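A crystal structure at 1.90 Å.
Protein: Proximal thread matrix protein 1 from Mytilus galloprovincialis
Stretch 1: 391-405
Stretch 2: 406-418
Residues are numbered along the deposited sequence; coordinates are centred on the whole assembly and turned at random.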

# COMPACT_ATOMS: atom_id res chain seq x y z
N VAL A 391 8.06 3.98 -6.36
CA VAL A 391 8.89 2.98 -5.69
C VAL A 391 8.14 2.40 -4.49
O VAL A 391 7.63 3.14 -3.64
CB VAL A 391 10.22 3.59 -5.22
CG1 VAL A 391 11.07 2.54 -4.48
CG2 VAL A 391 10.98 4.17 -6.38
N VAL A 392 8.04 1.08 -4.45
CA VAL A 392 7.50 0.41 -3.28
C VAL A 392 8.63 0.13 -2.29
O VAL A 392 9.64 -0.45 -2.67
CB VAL A 392 6.81 -0.92 -3.65
CG1 VAL A 392 6.44 -1.70 -2.40
CG2 VAL A 392 5.59 -0.66 -4.51
N ILE A 393 8.45 0.53 -1.03
CA ILE A 393 9.51 0.39 -0.03
C ILE A 393 9.14 -0.59 1.08
O ILE A 393 8.10 -0.47 1.75
CB ILE A 393 9.88 1.76 0.59
CG1 ILE A 393 10.23 2.77 -0.51
CG2 ILE A 393 11.03 1.59 1.57
CD1 ILE A 393 10.54 4.16 0.00
N VAL A 394 10.03 -1.55 1.27
CA VAL A 394 9.95 -2.51 2.36
C VAL A 394 11.06 -2.16 3.38
O VAL A 394 12.17 -1.87 2.98
CB VAL A 394 10.18 -3.94 1.80
CG1 VAL A 394 10.21 -4.97 2.91
CG2 VAL A 394 9.12 -4.27 0.76
N ALA A 395 10.72 -2.15 4.68
CA ALA A 395 11.64 -1.73 5.75
C ALA A 395 11.80 -2.82 6.82
O ALA A 395 10.83 -3.27 7.41
CB ALA A 395 11.13 -0.44 6.42
N ILE A 396 13.05 -3.20 7.08
CA ILE A 396 13.38 -4.24 8.03
C ILE A 396 14.34 -3.74 9.09
O ILE A 396 15.39 -3.20 8.76
CB ILE A 396 14.05 -5.43 7.32
CG1 ILE A 396 13.13 -5.98 6.23
CG2 ILE A 396 14.47 -6.50 8.33
CD1 ILE A 396 13.84 -6.79 5.16
N GLY A 397 13.98 -3.91 10.36
CA GLY A 397 14.86 -3.63 11.48
C GLY A 397 15.33 -4.92 12.16
O GLY A 397 14.53 -5.84 12.38
N VAL A 398 16.62 -5.00 12.47
CA VAL A 398 17.19 -6.16 13.14
C VAL A 398 17.86 -5.75 14.44
O VAL A 398 18.69 -4.83 14.46
CB VAL A 398 18.25 -6.84 12.26
CG1 VAL A 398 18.70 -8.16 12.87
CG2 VAL A 398 17.72 -7.05 10.87
N GLY A 399 17.49 -6.40 15.53
CA GLY A 399 18.12 -6.13 16.81
C GLY A 399 17.34 -5.20 17.70
O GLY A 399 16.10 -5.16 17.61
N THR A 400 18.04 -4.48 18.57
CA THR A 400 17.39 -3.54 19.49
C THR A 400 17.87 -2.11 19.28
O THR A 400 17.52 -1.22 20.05
CB THR A 400 17.66 -3.90 20.97
OG1 THR A 400 19.07 -3.80 21.23
CG2 THR A 400 17.17 -5.30 21.30
N GLY A 401 18.67 -1.88 18.25
CA GLY A 401 19.22 -0.56 18.00
C GLY A 401 18.42 0.33 17.06
O GLY A 401 18.67 1.52 16.99
N PHE A 402 17.47 -0.24 16.33
CA PHE A 402 16.69 0.52 15.37
C PHE A 402 15.45 1.11 16.04
O PHE A 402 15.08 0.74 17.16
CB PHE A 402 16.28 -0.35 14.18
CG PHE A 402 15.28 -1.40 14.54
CD1 PHE A 402 15.69 -2.64 15.00
CD2 PHE A 402 13.92 -1.14 14.46
CE1 PHE A 402 14.75 -3.61 15.35
CE2 PHE A 402 12.99 -2.09 14.82
CZ PHE A 402 13.41 -3.33 15.27
N LEU A 403 14.79 2.02 15.32
CA LEU A 403 13.53 2.59 15.76
C LEU A 403 12.42 2.24 14.78
O LEU A 403 12.51 2.52 13.58
CB LEU A 403 13.63 4.11 15.86
CG LEU A 403 14.53 4.65 16.97
CD1 LEU A 403 14.70 6.14 16.79
CD2 LEU A 403 13.91 4.32 18.31
N LYS A 404 11.36 1.64 15.31
CA LYS A 404 10.26 1.16 14.48
C LYS A 404 9.48 2.31 13.84
O LYS A 404 8.89 2.15 12.77
CB LYS A 404 9.31 0.31 15.33
CG LYS A 404 8.24 -0.37 14.49
CD LYS A 404 7.49 -1.45 15.25
CE LYS A 404 6.50 -2.14 14.33
NZ LYS A 404 5.60 -3.07 15.06
N SER A 405 9.45 3.45 14.52
CA SER A 405 8.82 4.65 13.99
C SER A 405 9.42 5.02 12.62
O SER A 405 8.70 5.38 11.69
CB SER A 405 9.05 5.81 14.95
OG SER A 405 10.40 5.78 15.37
N GLU A 406 10.74 4.93 12.53
CA GLU A 406 11.45 5.26 11.30
C GLU A 406 11.16 4.24 10.20
O GLU A 406 10.99 4.61 9.03
CB GLU A 406 12.96 5.38 11.58
CG GLU A 406 13.28 6.50 12.56
CD GLU A 406 14.77 6.75 12.80
OE1 GLU A 406 15.62 5.85 12.56
OE2 GLU A 406 15.09 7.87 13.26
N LEU A 407 11.09 2.96 10.56
CA LEU A 407 10.70 1.93 9.61
C LEU A 407 9.32 2.25 9.06
O LEU A 407 9.08 2.19 7.85
CB LEU A 407 10.70 0.55 10.26
CG LEU A 407 12.01 0.05 10.87
CD1 LEU A 407 11.78 -1.33 11.43
CD2 LEU A 407 13.14 0.07 9.85
N ILE A 408 8.41 2.62 9.95
CA ILE A 408 7.04 2.92 9.57
C ILE A 408 7.00 4.16 8.68
O ILE A 408 6.27 4.19 7.69
CB ILE A 408 6.12 3.11 10.81
CG1 ILE A 408 5.87 1.77 11.51
CG2 ILE A 408 4.79 3.74 10.40
CD1 ILE A 408 5.28 1.91 12.93
N ASN A 409 7.82 5.17 8.98
CA ASN A 409 7.88 6.36 8.14
C ASN A 409 8.32 6.07 6.71
O ASN A 409 7.82 6.69 5.77
CB ASN A 409 8.80 7.43 8.72
CG ASN A 409 8.24 8.05 9.98
OD1 ASN A 409 7.07 7.85 10.33
ND2 ASN A 409 9.07 8.82 10.67
N ILE A 410 9.29 5.19 6.53
CA ILE A 410 9.85 5.00 5.20
C ILE A 410 9.09 3.99 4.36
O ILE A 410 9.10 4.09 3.16
CB ILE A 410 11.35 4.64 5.20
CG1 ILE A 410 11.58 3.22 5.67
CG2 ILE A 410 12.17 5.63 6.04
CD1 ILE A 410 12.99 2.72 5.38
N ALA A 411 8.49 2.99 4.99
CA ALA A 411 7.82 1.93 4.24
C ALA A 411 6.57 2.44 3.54
O ALA A 411 5.98 3.44 3.95
CB ALA A 411 7.47 0.77 5.14
N SER A 412 6.16 1.72 2.49
CA SER A 412 4.98 2.07 1.71
C SER A 412 3.71 1.73 2.49
O SER A 412 2.61 2.21 2.18
CB SER A 412 4.99 1.35 0.36
OG SER A 412 5.92 1.93 -0.55
N SER A 413 3.88 0.88 3.50
CA SER A 413 2.81 0.48 4.37
C SER A 413 3.39 -0.15 5.62
O SER A 413 4.46 -0.76 5.57
CB SER A 413 1.91 -0.54 3.64
OG SER A 413 0.95 -1.05 4.54
N GLU A 414 2.69 -0.02 6.74
CA GLU A 414 3.11 -0.70 7.96
C GLU A 414 3.06 -2.22 7.81
O GLU A 414 3.76 -2.94 8.52
CB GLU A 414 2.29 -0.23 9.19
CG GLU A 414 2.85 -0.76 10.50
CD GLU A 414 2.34 -0.01 11.74
OE1 GLU A 414 1.75 1.09 11.60
OE2 GLU A 414 2.57 -0.52 12.86
N GLU A 415 2.29 -2.71 6.86
CA GLU A 415 2.32 -4.13 6.54
C GLU A 415 3.65 -4.55 5.91
O GLU A 415 3.97 -5.75 5.88
CB GLU A 415 1.17 -4.48 5.59
CG GLU A 415 -0.20 -4.25 6.21
CD GLU A 415 -0.52 -5.27 7.28
OE1 GLU A 415 0.09 -6.36 7.25
OE2 GLU A 415 -1.36 -4.99 8.15
N TYR A 416 4.43 -3.58 5.42
CA TYR A 416 5.69 -3.86 4.75
C TYR A 416 6.87 -3.56 5.67
O TYR A 416 8.01 -3.40 5.20
CB TYR A 416 5.86 -3.02 3.47
CG TYR A 416 4.73 -3.10 2.45
CD1 TYR A 416 3.68 -4.02 2.57
CD2 TYR A 416 4.71 -2.24 1.37
CE1 TYR A 416 2.65 -4.06 1.63
CE2 TYR A 416 3.69 -2.28 0.43
CZ TYR A 416 2.66 -3.19 0.56
OH TYR A 416 1.65 -3.18 -0.37
N VAL A 417 6.59 -3.49 6.96
CA VAL A 417 7.57 -3.31 8.03
C VAL A 417 7.80 -4.63 8.78
O VAL A 417 6.86 -5.28 9.22
CB VAL A 417 7.08 -2.26 9.06
CG1 VAL A 417 7.96 -2.25 10.32
CG2 VAL A 417 7.01 -0.89 8.45
N PHE A 418 9.07 -5.00 8.94
CA PHE A 418 9.43 -6.25 9.57
C PHE A 418 10.50 -6.00 10.61
O PHE A 418 11.39 -5.16 10.40
CB PHE A 418 9.96 -7.24 8.54
CG PHE A 418 8.98 -7.59 7.47
CD1 PHE A 418 8.87 -6.82 6.33
CD2 PHE A 418 8.15 -8.70 7.62
CE1 PHE A 418 7.95 -7.14 5.34
CE2 PHE A 418 7.23 -9.02 6.65
CZ PHE A 418 7.13 -8.25 5.51
O HOH W 1 15.78 2.99 12.80

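Strand 391-398 leads through a glycine-containing loop into a helix that crosses the boundary between the stretches and runs back almost antiparallel to the strand (171°, axes 7.8 Å apart); the chain then returns as a parallel neighbour, strand 417-418. The helix is stitched across the boundary by Ile408 N to Lys404 O and Asn409 N to Ser405 O, both 2.9 Å. At its start, Leu403 N donates to a water (2.9 Å from its O), whose O also lies 2.9 Å from Glu406 OE1, so the water links the two residues; the m, t rotamer of Glu406 carries its carboxylate back to this point.

Between the strands, Ala395 N bonds Tyr416 O (3.0 Å), Phe418 N bonds Ala395 O (2.9 Å) and Gly397 N bonds Phe418 O (2.9 Å), the alternating pattern of parallel sheet. Just before this ladder, Ser412 clasps Ile393 twice: Ser412 N donates to Ile393 O (3.0 Å), and the m rotamer (-75°) places Ser412 OG 2.9 Å from Ile393 N as acceptor, so a side chain takes the role of a strand carbonyl.

Ala395 faces the helix, its CB 4.0 Å from Leu407 CB and 4.1 Å from Ala411 CB; its methyl packs against the end of the helix and the residue just after it. Ile410 adopts p (73°), and with it CG1 reaches Ala395 CB at 3.8 Å. Leu407, m and t, sets CD1 3.6 Å from Gly397 N and 3.7 Å from Phe402 CE2. A CB on Gly397 would clash with that methyl and with Phe402 CD2, whose ring swings in through chi1 p.

On the sheet face shared by Ile396 and Phe418, Ile396, m at chi1 (-58°), sets CG1 4.1 Å from Phe418 CB. Phe418, m at chi1 (-61°), carries its ring to Val394, with CE1 4.0 Å from Val394 CG1, while the m rotamer of Tyr416 (-54°) brings its CE2 4.0 Å from Val392 CG1.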